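Local coordinates for arginase, mitochondrial (Medicago truncatula, PDB 6VSS), which hydrolyses L-arginine to urea and L-ornithine, and agmatine to urea and putrescine, using two manganese ions in each subunit of a homohexamer, at residues D271-P275 against G288-I294; I88-I92 against A328-R333. All blocks are in the same frame, centred on the assembly; numbering follows the deposited sequence.

Contact 1 of 2, residues D271-P275 against G288-I294; sequences DSLDP and GLLFRDI. With MN (manganese (II) ion), chain I.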
loop_
_atom_site.group_PDB
_atom_site.type_symbol
_atom_site.label_atom_id
_atom_site.label_comp_id
_atom_site.label_asym_id
_atom_site.label_seq_id
_atom_site.Cartn_x
_atom_site.Cartn_y
_atom_site.Cartn_z
ATOM N N ASP B 271 3.759 -20.751 -0.685
ATOM C CA ASP B 271 4.895 -20.264 0.158
ATOM C C ASP B 271 6.179 -20.998 -0.190
ATOM O O ASP B 271 7.187 -20.461 0.274
ATOM C CB ASP B 271 4.693 -20.235 1.672
ATOM C CG ASP B 271 4.651 -21.565 2.385
ATOM O OD1 ASP B 271 5.069 -22.576 1.865
ATOM O OD2 ASP B 271 4.116 -21.559 3.443
ATOM N N SER B 272 6.183 -21.986 -1.096
ATOM C CA SER B 272 7.415 -22.493 -1.746
ATOM C C SER B 272 8.156 -21.347 -2.446
ATOM O O SER B 272 9.391 -21.321 -2.423
ATOM C CB SER B 272 7.171 -23.623 -2.704
ATOM O OG SER B 272 6.348 -23.246 -3.797
ATOM N N LEU B 273 7.428 -20.397 -2.994
ATOM C CA LEU B 273 8.043 -19.283 -3.756
ATOM C C LEU B 273 8.566 -18.235 -2.799
ATOM O O LEU B 273 7.998 -18.063 -1.686
ATOM C CB LEU B 273 7.002 -18.651 -4.661
ATOM C CG LEU B 273 6.542 -19.521 -5.821
ATOM C CD1 LEU B 273 5.239 -18.988 -6.402
ATOM C CD2 LEU B 273 7.614 -19.569 -6.882
ATOM N N ASP B 274 9.638 -17.567 -3.219
ATOM C CA ASP B 274 10.192 -16.454 -2.436
ATOM C C ASP B 274 9.055 -15.460 -2.190
ATOM O O ASP B 274 8.176 -15.218 -3.024
ATOM C CB ASP B 274 11.353 -15.792 -3.138
ATOM C CG ASP B 274 12.119 -14.919 -2.164
ATOM O OD1 ASP B 274 12.923 -15.444 -1.382
ATOM O OD2 ASP B 274 11.903 -13.708 -2.205
ATOM N N PRO B 275 8.992 -14.878 -0.985
ATOM C CA PRO B 275 7.987 -13.857 -0.701
ATOM C C PRO B 275 8.102 -12.606 -1.599
ATOM O O PRO B 275 7.163 -11.958 -1.679
ATOM C CB PRO B 275 8.293 -13.450 0.762
ATOM C CG PRO B 275 8.996 -14.618 1.342
ATOM C CD PRO B 275 9.774 -15.241 0.207
ATOM N N GLY B 288 13.372 -18.352 -1.172
ATOM C CA GLY B 288 12.503 -19.388 -1.715
ATOM C C GLY B 288 12.773 -19.608 -3.185
ATOM O O GLY B 288 13.675 -18.972 -3.733
ATOM N N LEU B 289 11.936 -20.391 -3.825
ATOM C CA LEU B 289 12.003 -20.671 -5.288
ATOM C C LEU B 289 11.636 -19.432 -6.122
ATOM O O LEU B 289 10.836 -18.590 -5.664
ATOM C CB LEU B 289 11.062 -21.810 -5.604
ATOM C CG LEU B 289 11.402 -23.115 -4.907
ATOM C CD1 LEU B 289 10.268 -24.109 -5.034
ATOM C CD2 LEU B 289 12.666 -23.687 -5.457
ATOM N N LEU B 290 12.159 -19.361 -7.323
ATOM C CA LEU B 290 11.630 -18.416 -8.322
ATOM C C LEU B 290 10.517 -19.136 -9.056
ATOM O O LEU B 290 10.419 -20.386 -9.012
ATOM C CB LEU B 290 12.717 -17.947 -9.290
ATOM C CG LEU B 290 13.984 -17.392 -8.646
ATOM C CD1 LEU B 290 15.029 -17.128 -9.735
ATOM C CD2 LEU B 290 13.658 -16.134 -7.856
ATOM N N PHE B 291 9.650 -18.342 -9.652
ATOM C CA PHE B 291 8.453 -18.858 -10.341
ATOM C C PHE B 291 8.851 -19.945 -11.368
ATOM O O PHE B 291 8.260 -21.054 -11.389
ATOM C CB PHE B 291 7.636 -17.720 -10.958
ATOM C CG PHE B 291 6.279 -18.212 -11.383
ATOM C CD1 PHE B 291 5.215 -18.227 -10.496
ATOM C CD2 PHE B 291 6.073 -18.750 -12.645
ATOM C CE1 PHE B 291 3.959 -18.710 -10.865
ATOM C CE2 PHE B 291 4.817 -19.236 -13.014
ATOM C CZ PHE B 291 3.769 -19.222 -12.123
ATOM N N ARG B 292 9.869 -19.638 -12.151
ATOM C CA ARG B 292 10.436 -20.459 -13.244
ATOM C C ARG B 292 11.058 -21.741 -12.666
ATOM O O ARG B 292 11.244 -22.683 -13.400
ATOM C CB ARG B 292 11.343 -19.453 -13.971
ATOM C CG ARG B 292 12.145 -19.971 -15.147
ATOM C CD ARG B 292 11.408 -20.158 -16.457
ATOM N NE ARG B 292 10.379 -19.151 -16.652
ATOM C CZ ARG B 292 9.257 -19.325 -17.385
ATOM N NH1 ARG B 292 9.004 -20.484 -17.970
ATOM N NH2 ARG B 292 8.369 -18.338 -17.484
ATOM N N ASP B 293 11.428 -21.815 -11.396
ATOM C CA ASP B 293 11.964 -23.104 -10.867
ATOM C C ASP B 293 10.825 -24.128 -10.801
ATOM O O ASP B 293 10.982 -25.265 -11.241
ATOM C CB ASP B 293 12.537 -22.962 -9.451
ATOM C CG ASP B 293 13.848 -22.221 -9.335
ATOM O OD1 ASP B 293 14.773 -22.580 -10.041
ATOM O OD2 ASP B 293 13.932 -21.335 -8.492
ATOM N N ILE B 294 9.669 -23.732 -10.293
ATOM C CA ILE B 294 8.496 -24.659 -10.259
ATOM C C ILE B 294 8.151 -25.088 -11.709
ATOM O O ILE B 294 7.791 -26.283 -11.934
ATOM C CB ILE B 294 7.304 -24.001 -9.545
ATOM C CG1 ILE B 294 7.699 -23.571 -8.123
ATOM C CG2 ILE B 294 6.106 -24.940 -9.529
ATOM C CD1 ILE B 294 6.561 -23.189 -7.249
HETATM MN MN MN I . 4.129 -23.792 3.549
HETATM O O HOH W 1 3.483 -25.421 4.820
#

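Contact 2 of 2, residues I88-I92 against A328-R333; sequences IREAI and AAKLVR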
loop_
_atom_site.group_PDB
_atom_site.type_symbol
_atom_site.label_atom_id
_atom_site.label_comp_id
_atom_site.label_asym_id
_atom_site.label_seq_id
_atom_site.Cartn_x
_atom_site.Cartn_y
_atom_site.Cartn_z
ATOM N N ILE B 88 -8.569 -16.971 -6.987
ATOM C CA ILE B 88 -7.757 -17.722 -7.996
ATOM C C ILE B 88 -8.572 -17.914 -9.281
ATOM O O ILE B 88 -8.055 -17.542 -10.353
ATOM C CB ILE B 88 -7.232 -19.041 -7.434
ATOM C CG1 ILE B 88 -6.313 -18.831 -6.232
ATOM C CG2 ILE B 88 -6.517 -19.843 -8.513
ATOM C CD1 ILE B 88 -6.155 -20.134 -5.436
ATOM N N ARG B 89 -9.822 -18.359 -9.225
ATOM C CA ARG B 89 -10.599 -18.496 -10.494
ATOM C C ARG B 89 -10.673 -17.154 -11.228
ATOM O O ARG B 89 -10.624 -17.119 -12.446
ATOM C CB ARG B 89 -11.986 -19.066 -10.260
ATOM C CG ARG B 89 -11.908 -20.472 -9.702
ATOM C CD ARG B 89 -13.234 -21.118 -9.567
ATOM N NE ARG B 89 -13.933 -20.433 -8.511
ATOM C CZ ARG B 89 -13.990 -20.860 -7.243
ATOM N NH1 ARG B 89 -13.448 -22.006 -6.899
ATOM N NH2 ARG B 89 -14.676 -20.195 -6.358
ATOM N N GLU B 90 -10.960 -16.089 -10.538
ATOM C CA GLU B 90 -11.061 -14.797 -11.239
ATOM C C GLU B 90 -9.720 -14.517 -11.938
ATOM O O GLU B 90 -9.727 -13.980 -13.025
ATOM C CB GLU B 90 -11.418 -13.677 -10.266
ATOM C CG GLU B 90 -11.089 -12.351 -10.881
ATOM C CD GLU B 90 -11.472 -11.171 -10.037
ATOM O OE1 GLU B 90 -10.718 -10.854 -9.100
ATOM O OE2 GLU B 90 -12.537 -10.615 -10.301
ATOM N N ALA B 91 -8.581 -14.723 -11.270
ATOM C CA ALA B 91 -7.275 -14.426 -11.881
ATOM C C ALA B 91 -6.989 -15.384 -13.050
ATOM O O ALA B 91 -6.362 -14.956 -13.989
ATOM C CB ALA B 91 -6.201 -14.423 -10.827
ATOM N N ILE B 92 -7.442 -16.639 -13.011
ATOM C CA ILE B 92 -7.237 -17.563 -14.150
ATOM C C ILE B 92 -7.872 -16.935 -15.377
ATOM O O ILE B 92 -7.303 -17.061 -16.464
ATOM C CB ILE B 92 -7.837 -18.951 -13.894
ATOM C CG1 ILE B 92 -7.001 -19.736 -12.895
ATOM C CG2 ILE B 92 -7.986 -19.728 -15.185
ATOM C CD1 ILE B 92 -7.774 -20.942 -12.337
ATOM N N ALA B 328 -0.736 -17.678 -8.183
ATOM C CA ALA B 328 -1.499 -18.917 -7.897
ATOM C C ALA B 328 -2.252 -19.381 -9.177
ATOM O O ALA B 328 -2.253 -20.567 -9.471
ATOM C CB ALA B 328 -2.410 -18.601 -6.740
ATOM N N ALA B 329 -2.865 -18.454 -9.917
ATOM C CA ALA B 329 -3.670 -18.735 -11.129
ATOM C C ALA B 329 -2.769 -19.346 -12.211
ATOM O O ALA B 329 -3.121 -20.406 -12.746
ATOM C CB ALA B 329 -4.340 -17.483 -11.596
ATOM N N LYS B 330 -1.551 -18.812 -12.380
ATOM C CA LYS B 330 -0.562 -19.369 -13.322
ATOM C C LYS B 330 -0.060 -20.747 -12.870
ATOM O O LYS B 330 0.117 -21.596 -13.722
ATOM C CB LYS B 330 0.600 -18.413 -13.530
ATOM C CG LYS B 330 1.510 -18.907 -14.645
ATOM C CD LYS B 330 2.357 -17.846 -15.332
ATOM C CE LYS B 330 3.209 -18.466 -16.436
ATOM N NZ LYS B 330 3.834 -17.435 -17.291
ATOM N N LEU B 331 0.202 -20.963 -11.584
ATOM C CA LEU B 331 0.484 -22.338 -11.064
ATOM C C LEU B 331 -0.678 -23.269 -11.414
ATOM O O LEU B 331 -0.402 -24.380 -11.867
ATOM C CB LEU B 331 0.804 -22.343 -9.564
ATOM C CG LEU B 331 2.010 -21.477 -9.170
ATOM C CD1 LEU B 331 2.072 -21.323 -7.668
ATOM C CD2 LEU B 331 3.303 -22.073 -9.705
ATOM N N VAL B 332 -1.921 -22.840 -11.248
ATOM C CA VAL B 332 -3.105 -23.692 -11.572
ATOM C C VAL B 332 -3.093 -23.980 -13.074
ATOM O O VAL B 332 -3.307 -25.146 -13.463
ATOM C CB VAL B 332 -4.449 -23.085 -11.108
ATOM C CG1 VAL B 332 -5.604 -24.016 -11.392
ATOM C CG2 VAL B 332 -4.456 -22.856 -9.604
ATOM N N ARG B 333 -2.859 -22.970 -13.900
ATOM C CA ARG B 333 -2.919 -23.113 -15.378
ATOM C C ARG B 333 -1.854 -24.115 -15.835
ATOM O O ARG B 333 -2.155 -24.987 -16.635
ATOM C CB ARG B 333 -2.745 -21.766 -16.076
ATOM C CG ARG B 333 -4.014 -20.925 -16.042
ATOM C CD ARG B 333 -3.745 -19.428 -16.105
ATOM N NE ARG B 333 -3.054 -19.076 -17.336
ATOM C CZ ARG B 333 -3.412 -18.135 -18.198
ATOM N NH1 ARG B 333 -4.507 -17.423 -18.015
ATOM N NH2 ARG B 333 -2.722 -17.994 -19.317
#

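Contact 1 of 2, residues D271-P275 against G288-I294
Just past the metal-binding end of strand 264-269, the loop that carries the manganese ligand Asp271 is bridged to the residues leading into helix 291-300 by a single beta bridge, Leu273 with Leu289. Two backbone bonds make it: Leu289 N gives its hydrogen to Ser272 O at 3.1 Å, and Asp274 N reaches Leu289 O at 2.9 Å. A third bond comes from a side chain. With CG turned anti to its own N (chi1 -165°), Asp274 offers OD1 to Gly288 N at 2.9 Å through the anti lone pair, and the same oxygen also accepts from Gly287 N while OD2 holds Ser276. A CB at Gly288 would point into the backbone of Ser272 to Asp274 and probably collide with it. Leu273 supplies the apolar half: its CD2 sits 3.8 Å from Ile294 CD1, and CD1 comes obliquely to the Phe291 ring. CD2 also lies against the carbonyl oxygen Leu290 O, at 3.6 Å. Ile294 CD1 also touches Ser272 OG, a hydroxyl bonded to Asp269 O. Two residues before the bridge, Asp271 grips a manganese ion with both carboxylate oxygens, OD1 at 2.3 Å and OD2 at 2.2 Å; Asp184, His186, Asp269 and a water complete that site. Asp293 OD2 accepts from Leu290 N at the N-cap of the helix. Phe183 of strand 178-183 packs against Ser272, Leu289 and Ile294, while Val327 of helix 323-339 lies against Leu273 and Phe291.

Contact 2 of 2, residues I88-I92 against A328-R333
Ile92 and Ile88, one turn apart on helix 84-92, pack across Ala329 and Val332 of helix 323-339, a compact example of how a small residue lets two helices draw close. The axes of the short segments pass 8.5 Å apart at a crossing angle of -73°, and Ala329 lies at the crossing, its CB 3.5 Å from Ile92 N and 3.7 Å from Ala91 CB. Ile92 can be followed outward. Its CB carries CG1 anti to the carbonyl carbon (chi1 -73°), which lays CG1 against Ala329 CB at 3.7 Å; the chain then extends and brings CD1 to Val332 CG1 at 3.9 Å, the two side chains meeting at about a right angle. The other branch, CG2, lies beside the aliphatic part of Arg333, near its CG. Trimmed to an alanine here, the side chain would lack CG1, CG2 and CD1, which would probably open a gap beside Ala329, leave Val332 CG1 without its apolar neighbour on this helix and remove the packing beside Arg333 CG. Ile88 packs one turn earlier, its CG1 on Ala328 CB and its CG2 3.8 Å from Val332 CG2. A hydrogen bond also links the two segments: Arg333, its chain bent at chi3, presents the edge of its guanidinium, near its plane, to Ile92 O, and NH1 donates to that oxygen at 3.2 Å, well off straight at 138°. NH2 of the same group holds Asn98 O, so the arginine ties the helix end to the loop carrying the ornithine-binding residues Thr97 and Asn98. Beneath the pair run two parallel strands: Leu66 of strand 63-69 touches Ile92 and Val332, and Leu154 and Leu156 of strand 151-157 also meet Val332.

Overall arrangement
Helix 323-339, which supplies one segment of contact 2, also packs against contact 1; the centres of the two contacts lie 16 Å apart. Contact 2 brings together segments 236 residues apart in sequence, and contact 1 falls within that span, its own segments only 13 residues apart. They touch directly: Phe291 CZ lies 3.4 Å from Lys330 CG, and Leu273 CD1 is 4.1 Å from Leu331 CD1. Helix 323-339 thus presents one side to helix 84-92 and another to contact 1. Contact 1 holds a manganese ligand itself, whereas the Ala328 side chain of contact 2 is about 13 Å from a manganese ion; Arg333 instead approaches Thr97, about 4 Å away between side chains, in the ornithine-binding loop.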